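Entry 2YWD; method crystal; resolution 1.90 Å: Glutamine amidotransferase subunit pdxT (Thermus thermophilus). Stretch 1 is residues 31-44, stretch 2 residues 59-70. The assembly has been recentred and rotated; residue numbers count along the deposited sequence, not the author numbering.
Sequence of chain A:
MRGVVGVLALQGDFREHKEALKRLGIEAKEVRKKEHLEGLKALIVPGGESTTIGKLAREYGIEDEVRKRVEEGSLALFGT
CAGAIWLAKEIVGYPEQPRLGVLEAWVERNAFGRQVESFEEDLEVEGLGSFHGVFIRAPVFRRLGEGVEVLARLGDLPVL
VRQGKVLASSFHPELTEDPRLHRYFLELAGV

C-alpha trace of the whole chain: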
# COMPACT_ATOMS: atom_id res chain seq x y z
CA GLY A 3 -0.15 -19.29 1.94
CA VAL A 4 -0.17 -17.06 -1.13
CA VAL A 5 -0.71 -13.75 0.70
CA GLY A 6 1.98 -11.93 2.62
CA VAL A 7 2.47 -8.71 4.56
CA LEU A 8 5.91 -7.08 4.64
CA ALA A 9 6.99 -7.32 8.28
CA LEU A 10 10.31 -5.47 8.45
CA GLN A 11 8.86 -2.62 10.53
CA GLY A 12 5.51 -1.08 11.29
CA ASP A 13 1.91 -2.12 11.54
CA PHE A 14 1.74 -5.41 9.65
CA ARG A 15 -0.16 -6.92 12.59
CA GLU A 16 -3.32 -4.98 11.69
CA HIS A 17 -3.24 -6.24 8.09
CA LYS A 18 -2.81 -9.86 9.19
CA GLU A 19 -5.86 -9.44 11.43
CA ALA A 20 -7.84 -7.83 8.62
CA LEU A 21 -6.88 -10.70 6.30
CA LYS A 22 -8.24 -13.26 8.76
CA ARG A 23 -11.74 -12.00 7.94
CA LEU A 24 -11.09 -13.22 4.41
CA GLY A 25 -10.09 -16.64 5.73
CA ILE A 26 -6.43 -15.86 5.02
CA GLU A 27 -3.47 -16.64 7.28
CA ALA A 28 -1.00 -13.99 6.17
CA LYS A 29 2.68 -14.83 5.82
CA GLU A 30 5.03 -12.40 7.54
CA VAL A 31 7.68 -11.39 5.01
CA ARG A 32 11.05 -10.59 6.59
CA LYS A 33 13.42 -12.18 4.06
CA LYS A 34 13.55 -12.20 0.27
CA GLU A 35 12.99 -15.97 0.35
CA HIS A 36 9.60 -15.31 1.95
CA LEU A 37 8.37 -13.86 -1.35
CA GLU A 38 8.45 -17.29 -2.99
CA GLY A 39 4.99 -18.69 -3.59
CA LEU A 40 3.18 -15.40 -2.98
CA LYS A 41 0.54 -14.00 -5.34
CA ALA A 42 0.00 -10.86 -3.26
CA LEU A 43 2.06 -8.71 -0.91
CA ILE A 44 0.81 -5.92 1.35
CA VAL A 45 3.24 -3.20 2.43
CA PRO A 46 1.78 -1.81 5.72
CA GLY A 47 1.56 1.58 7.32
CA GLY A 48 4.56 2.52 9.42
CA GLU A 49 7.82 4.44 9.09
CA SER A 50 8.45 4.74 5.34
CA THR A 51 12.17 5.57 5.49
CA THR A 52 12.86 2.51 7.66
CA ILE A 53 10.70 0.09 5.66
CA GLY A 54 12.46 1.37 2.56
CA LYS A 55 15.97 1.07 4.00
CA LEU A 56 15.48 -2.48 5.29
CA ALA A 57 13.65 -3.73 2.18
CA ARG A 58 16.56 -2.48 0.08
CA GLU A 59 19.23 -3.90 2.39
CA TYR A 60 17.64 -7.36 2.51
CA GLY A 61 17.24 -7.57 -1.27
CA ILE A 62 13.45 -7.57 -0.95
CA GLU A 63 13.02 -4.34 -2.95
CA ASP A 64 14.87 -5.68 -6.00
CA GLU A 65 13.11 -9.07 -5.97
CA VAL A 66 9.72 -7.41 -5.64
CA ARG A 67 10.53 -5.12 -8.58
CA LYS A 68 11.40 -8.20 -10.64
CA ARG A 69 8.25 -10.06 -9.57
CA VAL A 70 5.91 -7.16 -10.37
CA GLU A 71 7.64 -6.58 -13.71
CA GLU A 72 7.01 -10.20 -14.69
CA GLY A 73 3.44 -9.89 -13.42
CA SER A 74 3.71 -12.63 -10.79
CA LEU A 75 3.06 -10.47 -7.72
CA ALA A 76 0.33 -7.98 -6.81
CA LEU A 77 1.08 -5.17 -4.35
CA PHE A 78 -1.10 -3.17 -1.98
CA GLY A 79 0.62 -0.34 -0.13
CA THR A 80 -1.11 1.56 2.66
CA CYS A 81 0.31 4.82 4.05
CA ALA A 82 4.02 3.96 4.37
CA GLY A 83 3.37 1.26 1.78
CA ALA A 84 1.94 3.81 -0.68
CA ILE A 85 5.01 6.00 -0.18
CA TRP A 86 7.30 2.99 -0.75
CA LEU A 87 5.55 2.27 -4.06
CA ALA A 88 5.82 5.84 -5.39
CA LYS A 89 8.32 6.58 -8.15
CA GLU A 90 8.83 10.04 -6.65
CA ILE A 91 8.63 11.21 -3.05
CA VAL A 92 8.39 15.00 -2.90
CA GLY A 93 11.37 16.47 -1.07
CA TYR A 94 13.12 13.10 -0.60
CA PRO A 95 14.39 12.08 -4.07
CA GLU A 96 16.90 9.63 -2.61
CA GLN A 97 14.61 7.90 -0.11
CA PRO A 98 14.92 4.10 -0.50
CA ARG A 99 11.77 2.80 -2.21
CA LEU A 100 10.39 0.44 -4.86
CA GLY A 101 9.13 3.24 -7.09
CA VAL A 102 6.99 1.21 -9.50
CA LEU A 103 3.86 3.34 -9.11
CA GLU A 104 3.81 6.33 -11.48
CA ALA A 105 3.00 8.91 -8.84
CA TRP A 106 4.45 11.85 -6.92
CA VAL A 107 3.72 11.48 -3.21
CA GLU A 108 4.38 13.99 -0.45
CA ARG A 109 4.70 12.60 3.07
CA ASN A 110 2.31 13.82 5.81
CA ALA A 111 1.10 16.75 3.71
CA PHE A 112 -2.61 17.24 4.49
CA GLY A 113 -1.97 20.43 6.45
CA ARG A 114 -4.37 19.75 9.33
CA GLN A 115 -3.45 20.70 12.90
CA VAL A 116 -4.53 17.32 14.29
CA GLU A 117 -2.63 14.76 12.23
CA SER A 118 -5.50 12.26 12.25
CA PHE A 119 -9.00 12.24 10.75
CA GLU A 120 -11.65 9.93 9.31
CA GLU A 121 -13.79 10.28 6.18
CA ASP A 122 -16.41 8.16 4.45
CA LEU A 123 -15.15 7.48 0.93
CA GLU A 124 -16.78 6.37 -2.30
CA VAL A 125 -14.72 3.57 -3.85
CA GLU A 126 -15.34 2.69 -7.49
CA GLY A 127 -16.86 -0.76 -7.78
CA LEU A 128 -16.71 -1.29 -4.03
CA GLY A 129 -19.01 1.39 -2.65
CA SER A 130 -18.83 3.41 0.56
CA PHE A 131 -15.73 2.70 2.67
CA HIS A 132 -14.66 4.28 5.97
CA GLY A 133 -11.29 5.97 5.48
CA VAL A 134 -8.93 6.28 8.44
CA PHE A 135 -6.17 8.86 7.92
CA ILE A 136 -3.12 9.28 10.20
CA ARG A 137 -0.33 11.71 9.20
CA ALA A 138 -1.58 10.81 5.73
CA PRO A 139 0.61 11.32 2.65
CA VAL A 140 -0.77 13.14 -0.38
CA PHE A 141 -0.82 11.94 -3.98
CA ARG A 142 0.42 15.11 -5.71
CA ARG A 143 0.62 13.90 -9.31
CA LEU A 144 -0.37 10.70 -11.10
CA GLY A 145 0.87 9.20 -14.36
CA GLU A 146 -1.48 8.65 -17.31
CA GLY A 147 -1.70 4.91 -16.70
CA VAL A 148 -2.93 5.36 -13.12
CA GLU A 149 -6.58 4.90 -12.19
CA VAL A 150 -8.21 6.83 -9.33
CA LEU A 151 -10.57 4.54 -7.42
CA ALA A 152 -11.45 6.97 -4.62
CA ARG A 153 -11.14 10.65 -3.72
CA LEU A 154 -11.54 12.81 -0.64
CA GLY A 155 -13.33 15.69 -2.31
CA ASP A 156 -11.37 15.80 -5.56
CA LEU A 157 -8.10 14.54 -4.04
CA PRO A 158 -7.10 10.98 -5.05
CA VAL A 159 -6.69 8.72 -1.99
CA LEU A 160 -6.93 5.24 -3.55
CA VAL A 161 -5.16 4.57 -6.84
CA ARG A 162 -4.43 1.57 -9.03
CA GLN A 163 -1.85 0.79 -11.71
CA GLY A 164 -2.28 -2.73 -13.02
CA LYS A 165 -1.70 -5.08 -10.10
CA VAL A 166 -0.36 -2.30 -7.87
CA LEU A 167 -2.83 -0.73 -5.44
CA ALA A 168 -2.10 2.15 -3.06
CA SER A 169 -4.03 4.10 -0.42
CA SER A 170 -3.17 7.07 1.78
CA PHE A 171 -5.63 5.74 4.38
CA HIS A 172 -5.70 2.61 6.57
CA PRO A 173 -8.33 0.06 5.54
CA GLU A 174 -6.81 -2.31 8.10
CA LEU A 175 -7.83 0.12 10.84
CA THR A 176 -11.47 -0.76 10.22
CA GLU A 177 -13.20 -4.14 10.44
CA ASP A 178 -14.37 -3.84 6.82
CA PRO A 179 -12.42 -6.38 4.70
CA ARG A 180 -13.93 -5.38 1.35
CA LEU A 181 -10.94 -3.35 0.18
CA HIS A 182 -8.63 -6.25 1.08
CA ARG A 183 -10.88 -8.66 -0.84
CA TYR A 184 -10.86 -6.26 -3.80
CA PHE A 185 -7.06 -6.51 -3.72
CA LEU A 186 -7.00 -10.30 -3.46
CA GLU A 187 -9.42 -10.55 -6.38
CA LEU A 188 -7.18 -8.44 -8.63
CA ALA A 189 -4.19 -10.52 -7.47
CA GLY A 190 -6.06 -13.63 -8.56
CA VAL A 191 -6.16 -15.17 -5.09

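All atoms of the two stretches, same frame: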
# COMPACT_ATOMS: atom_id res chain seq x y z
N VAL A 31 6.50 -11.44 5.87
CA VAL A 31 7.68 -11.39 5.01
C VAL A 31 8.79 -10.58 5.67
O VAL A 31 8.64 -9.38 5.92
CB VAL A 31 7.32 -10.77 3.64
CG1 VAL A 31 8.54 -10.70 2.74
CG2 VAL A 31 6.23 -11.60 2.97
N ARG A 32 9.90 -11.24 5.97
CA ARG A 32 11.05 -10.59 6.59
C ARG A 32 12.33 -10.86 5.81
O ARG A 32 13.35 -10.23 6.04
CB ARG A 32 11.24 -11.07 8.03
CG ARG A 32 10.18 -10.59 9.00
CD ARG A 32 10.66 -10.75 10.43
NE ARG A 32 9.66 -10.28 11.38
CZ ARG A 32 8.51 -10.91 11.62
NH1 ARG A 32 8.23 -12.04 10.98
NH2 ARG A 32 7.65 -10.41 12.49
N LYS A 33 12.27 -11.82 4.88
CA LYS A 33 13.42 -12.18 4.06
C LYS A 33 12.97 -12.30 2.61
O LYS A 33 11.80 -12.58 2.34
CB LYS A 33 14.01 -13.51 4.54
CG LYS A 33 14.54 -13.49 5.96
CD LYS A 33 14.99 -14.88 6.39
CE LYS A 33 15.56 -14.87 7.80
NZ LYS A 33 15.94 -16.24 8.24
N LYS A 34 13.90 -12.11 1.68
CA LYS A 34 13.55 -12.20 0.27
C LYS A 34 12.97 -13.57 -0.08
O LYS A 34 12.10 -13.67 -0.94
CB LYS A 34 14.77 -11.89 -0.62
CG LYS A 34 15.94 -12.84 -0.47
CD LYS A 34 17.11 -12.38 -1.33
CE LYS A 34 18.30 -13.34 -1.26
NZ LYS A 34 18.85 -13.47 0.12
N GLU A 35 13.46 -14.61 0.59
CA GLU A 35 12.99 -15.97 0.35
C GLU A 35 11.51 -16.11 0.65
O GLU A 35 10.83 -16.96 0.09
CB GLU A 35 13.77 -16.97 1.21
CG GLU A 35 15.22 -17.19 0.83
CD GLU A 35 16.08 -15.96 1.02
OE1 GLU A 35 15.90 -15.25 2.04
OE2 GLU A 35 16.95 -15.70 0.16
N HIS A 36 11.01 -15.27 1.56
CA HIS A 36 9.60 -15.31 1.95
C HIS A 36 8.65 -14.91 0.83
O HIS A 36 7.44 -15.14 0.92
CB HIS A 36 9.37 -14.40 3.15
CG HIS A 36 10.08 -14.84 4.39
ND1 HIS A 36 10.24 -14.01 5.49
CD2 HIS A 36 10.67 -16.02 4.72
CE1 HIS A 36 10.89 -14.66 6.44
NE2 HIS A 36 11.16 -15.88 6.00
N LEU A 37 9.19 -14.30 -0.22
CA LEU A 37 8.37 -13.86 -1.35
C LEU A 37 7.97 -15.03 -2.25
O LEU A 37 7.00 -14.95 -3.00
CB LEU A 37 9.13 -12.82 -2.19
CG LEU A 37 9.50 -11.50 -1.51
CD1 LEU A 37 10.42 -10.72 -2.43
CD2 LEU A 37 8.23 -10.70 -1.20
N GLU A 38 8.73 -16.12 -2.17
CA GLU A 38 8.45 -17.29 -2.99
C GLU A 38 7.08 -17.88 -2.70
O GLU A 38 6.73 -18.12 -1.54
CB GLU A 38 9.54 -18.34 -2.77
CG GLU A 38 9.40 -19.56 -3.65
CD GLU A 38 10.54 -20.55 -3.45
OE1 GLU A 38 10.69 -21.06 -2.32
OE2 GLU A 38 11.28 -20.80 -4.42
N GLY A 39 6.31 -18.12 -3.75
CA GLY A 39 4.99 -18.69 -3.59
C GLY A 39 3.86 -17.69 -3.37
O GLY A 39 2.69 -18.07 -3.35
N LEU A 40 4.20 -16.41 -3.21
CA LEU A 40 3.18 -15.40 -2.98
C LEU A 40 2.55 -14.88 -4.27
O LEU A 40 3.21 -14.77 -5.30
CB LEU A 40 3.76 -14.20 -2.21
CG LEU A 40 4.23 -14.38 -0.77
CD1 LEU A 40 4.76 -13.04 -0.26
CD2 LEU A 40 3.07 -14.87 0.11
N LYS A 41 1.26 -14.57 -4.20
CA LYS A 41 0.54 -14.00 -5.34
C LYS A 41 0.26 -12.54 -5.01
O LYS A 41 0.04 -11.72 -5.89
CB LYS A 41 -0.80 -14.71 -5.56
CG LYS A 41 -0.69 -16.15 -6.04
CD LYS A 41 -2.07 -16.75 -6.22
CE LYS A 41 -1.99 -18.20 -6.69
NZ LYS A 41 -3.35 -18.80 -6.86
N ALA A 42 0.27 -12.22 -3.71
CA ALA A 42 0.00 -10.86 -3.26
C ALA A 42 0.85 -10.48 -2.05
O ALA A 42 1.11 -11.31 -1.18
CB ALA A 42 -1.48 -10.72 -2.91
N LEU A 43 1.26 -9.22 -2.01
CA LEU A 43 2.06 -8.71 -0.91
C LEU A 43 1.53 -7.35 -0.48
O LEU A 43 1.35 -6.46 -1.30
CB LEU A 43 3.53 -8.56 -1.33
CG LEU A 43 4.45 -7.91 -0.29
CD1 LEU A 43 4.61 -8.84 0.90
CD2 LEU A 43 5.81 -7.61 -0.91
N ILE A 44 1.28 -7.20 0.82
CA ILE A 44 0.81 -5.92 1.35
C ILE A 44 1.97 -5.25 2.07
O ILE A 44 2.65 -5.88 2.87
CB ILE A 44 -0.33 -6.11 2.36
CG1 ILE A 44 -1.56 -6.70 1.67
CG2 ILE A 44 -0.67 -4.77 3.02
CD1 ILE A 44 -2.72 -6.97 2.61
N GLU A 59 18.12 -3.16 1.82
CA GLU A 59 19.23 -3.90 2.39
C GLU A 59 19.08 -5.41 2.32
O GLU A 59 20.05 -6.12 2.08
CB GLU A 59 19.45 -3.50 3.85
CG GLU A 59 20.20 -2.20 4.03
CD GLU A 59 20.35 -1.82 5.49
OE1 GLU A 59 20.38 -2.74 6.34
OE2 GLU A 59 20.46 -0.61 5.78
N TYR A 60 17.87 -5.91 2.53
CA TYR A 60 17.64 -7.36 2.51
C TYR A 60 17.37 -7.93 1.12
O TYR A 60 17.07 -9.12 0.98
CB TYR A 60 16.48 -7.73 3.44
CG TYR A 60 16.67 -7.27 4.88
CD1 TYR A 60 17.93 -7.24 5.47
CD2 TYR A 60 15.57 -6.89 5.65
CE1 TYR A 60 18.10 -6.84 6.79
CE2 TYR A 60 15.73 -6.49 6.98
CZ TYR A 60 16.99 -6.47 7.54
OH TYR A 60 17.15 -6.08 8.85
N GLY A 61 17.47 -7.10 0.09
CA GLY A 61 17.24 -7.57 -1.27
C GLY A 61 15.77 -7.77 -1.62
O GLY A 61 15.45 -8.25 -2.71
N ILE A 62 14.88 -7.40 -0.71
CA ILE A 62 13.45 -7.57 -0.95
C ILE A 62 12.95 -6.60 -2.02
O ILE A 62 12.17 -6.98 -2.90
CB ILE A 62 12.65 -7.39 0.37
CG1 ILE A 62 12.98 -8.57 1.31
CG2 ILE A 62 11.15 -7.34 0.10
CD1 ILE A 62 12.45 -8.42 2.72
N GLU A 63 13.42 -5.36 -1.97
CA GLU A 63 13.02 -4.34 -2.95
C GLU A 63 13.26 -4.82 -4.38
O GLU A 63 12.36 -4.83 -5.22
CB GLU A 63 13.82 -3.05 -2.70
CG GLU A 63 13.50 -1.91 -3.67
CD GLU A 63 14.57 -0.83 -3.66
OE1 GLU A 63 15.00 -0.43 -2.56
OE2 GLU A 63 14.98 -0.38 -4.75
N ASP A 64 14.50 -5.23 -4.67
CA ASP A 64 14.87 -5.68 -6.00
C ASP A 64 14.08 -6.90 -6.48
O ASP A 64 13.68 -6.96 -7.64
CB ASP A 64 16.37 -5.94 -6.03
CG ASP A 64 17.18 -4.68 -5.72
OD1 ASP A 64 18.29 -4.79 -5.17
OD2 ASP A 64 16.68 -3.57 -6.04
N GLU A 65 13.86 -7.87 -5.60
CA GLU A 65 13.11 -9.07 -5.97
C GLU A 65 11.66 -8.71 -6.25
O GLU A 65 11.04 -9.21 -7.19
CB GLU A 65 13.19 -10.12 -4.86
CG GLU A 65 12.51 -11.45 -5.17
CD GLU A 65 13.04 -12.12 -6.44
OE1 GLU A 65 14.22 -11.91 -6.78
OE2 GLU A 65 12.27 -12.87 -7.08
N VAL A 66 11.09 -7.82 -5.43
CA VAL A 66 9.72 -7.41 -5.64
C VAL A 66 9.60 -6.71 -6.99
O VAL A 66 8.66 -6.95 -7.75
CB VAL A 66 9.24 -6.47 -4.51
CG1 VAL A 66 7.92 -5.84 -4.90
CG2 VAL A 66 9.08 -7.25 -3.21
N ARG A 67 10.56 -5.83 -7.30
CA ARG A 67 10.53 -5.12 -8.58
C ARG A 67 10.50 -6.12 -9.74
O ARG A 67 9.74 -5.96 -10.70
CB ARG A 67 11.76 -4.21 -8.72
CG ARG A 67 11.76 -3.38 -10.00
CD ARG A 67 12.94 -2.39 -10.07
NE ARG A 67 12.89 -1.36 -9.03
CZ ARG A 67 13.62 -1.37 -7.92
NH1 ARG A 67 14.48 -2.36 -7.70
NH2 ARG A 67 13.48 -0.40 -7.03
N LYS A 68 11.32 -7.16 -9.62
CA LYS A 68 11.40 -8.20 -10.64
C LYS A 68 10.08 -8.97 -10.75
O LYS A 68 9.58 -9.22 -11.85
CB LYS A 68 12.53 -9.17 -10.29
CG LYS A 68 12.67 -10.35 -11.24
CD LYS A 68 13.69 -11.35 -10.72
CE LYS A 68 13.75 -12.59 -11.60
NZ LYS A 68 12.42 -13.24 -11.72
N ARG A 69 9.51 -9.33 -9.60
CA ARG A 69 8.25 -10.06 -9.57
C ARG A 69 7.09 -9.28 -10.17
O ARG A 69 6.28 -9.83 -10.92
CB ARG A 69 7.92 -10.46 -8.12
CG ARG A 69 8.85 -11.52 -7.52
CD ARG A 69 8.63 -12.88 -8.16
NE ARG A 69 7.26 -13.35 -7.95
CZ ARG A 69 6.79 -13.81 -6.79
NH1 ARG A 69 7.59 -13.88 -5.73
NH2 ARG A 69 5.52 -14.17 -6.69
N VAL A 70 6.99 -7.99 -9.84
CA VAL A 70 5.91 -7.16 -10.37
C VAL A 70 6.08 -6.97 -11.87
O VAL A 70 5.10 -7.01 -12.63
CB VAL A 70 5.88 -5.78 -9.68
CG1 VAL A 70 4.85 -4.88 -10.36
CG2 VAL A 70 5.55 -5.95 -8.22
O HOH W 1 16.45 -11.28 2.48

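The centre of this contact is L37, a buried leucine in the short 3-10 segment 34-37, whose CA-to-CB bond points toward the helix 62-70. Its CD1 meets three residues spaced along one helical face: CG2 of I62 at 4.3 Å, CG of E65 at 3.5 Å and CG2 of V66 at 3.8 Å. Residues three and four apart recur on the same side of a helix, so one methyl can touch them all; E65 contributes the aliphatic part of its chain. Deeper in, strand residue L43 adds CD2, 4.0 Å from V66 CG2.

Toward the start of the helix the backbones close in, with the CA atoms of K34 and I62 4.8 Å apart. I62 CG1 lies 3.7 Å from K34 N, and a water bridges the backbones of K34 and Y60, accepting from K34 N (2.8 Å) and donating to Y60 O (2.7 Å). G61 has positive phi, which favours glycine, and an ideal CB there would sit 3.6 Å from K34 CD.

One turn beyond E65, R69 closes the other end. Its NH1 donates to L37 O at 3.0 Å, nearly straight, and its NH2 makes a weak bond to L40 O at 2.8 Å. Both carbonyls lie at the guanidinium edge, so the arginine clasps the two ends of the type II turn L37-L40.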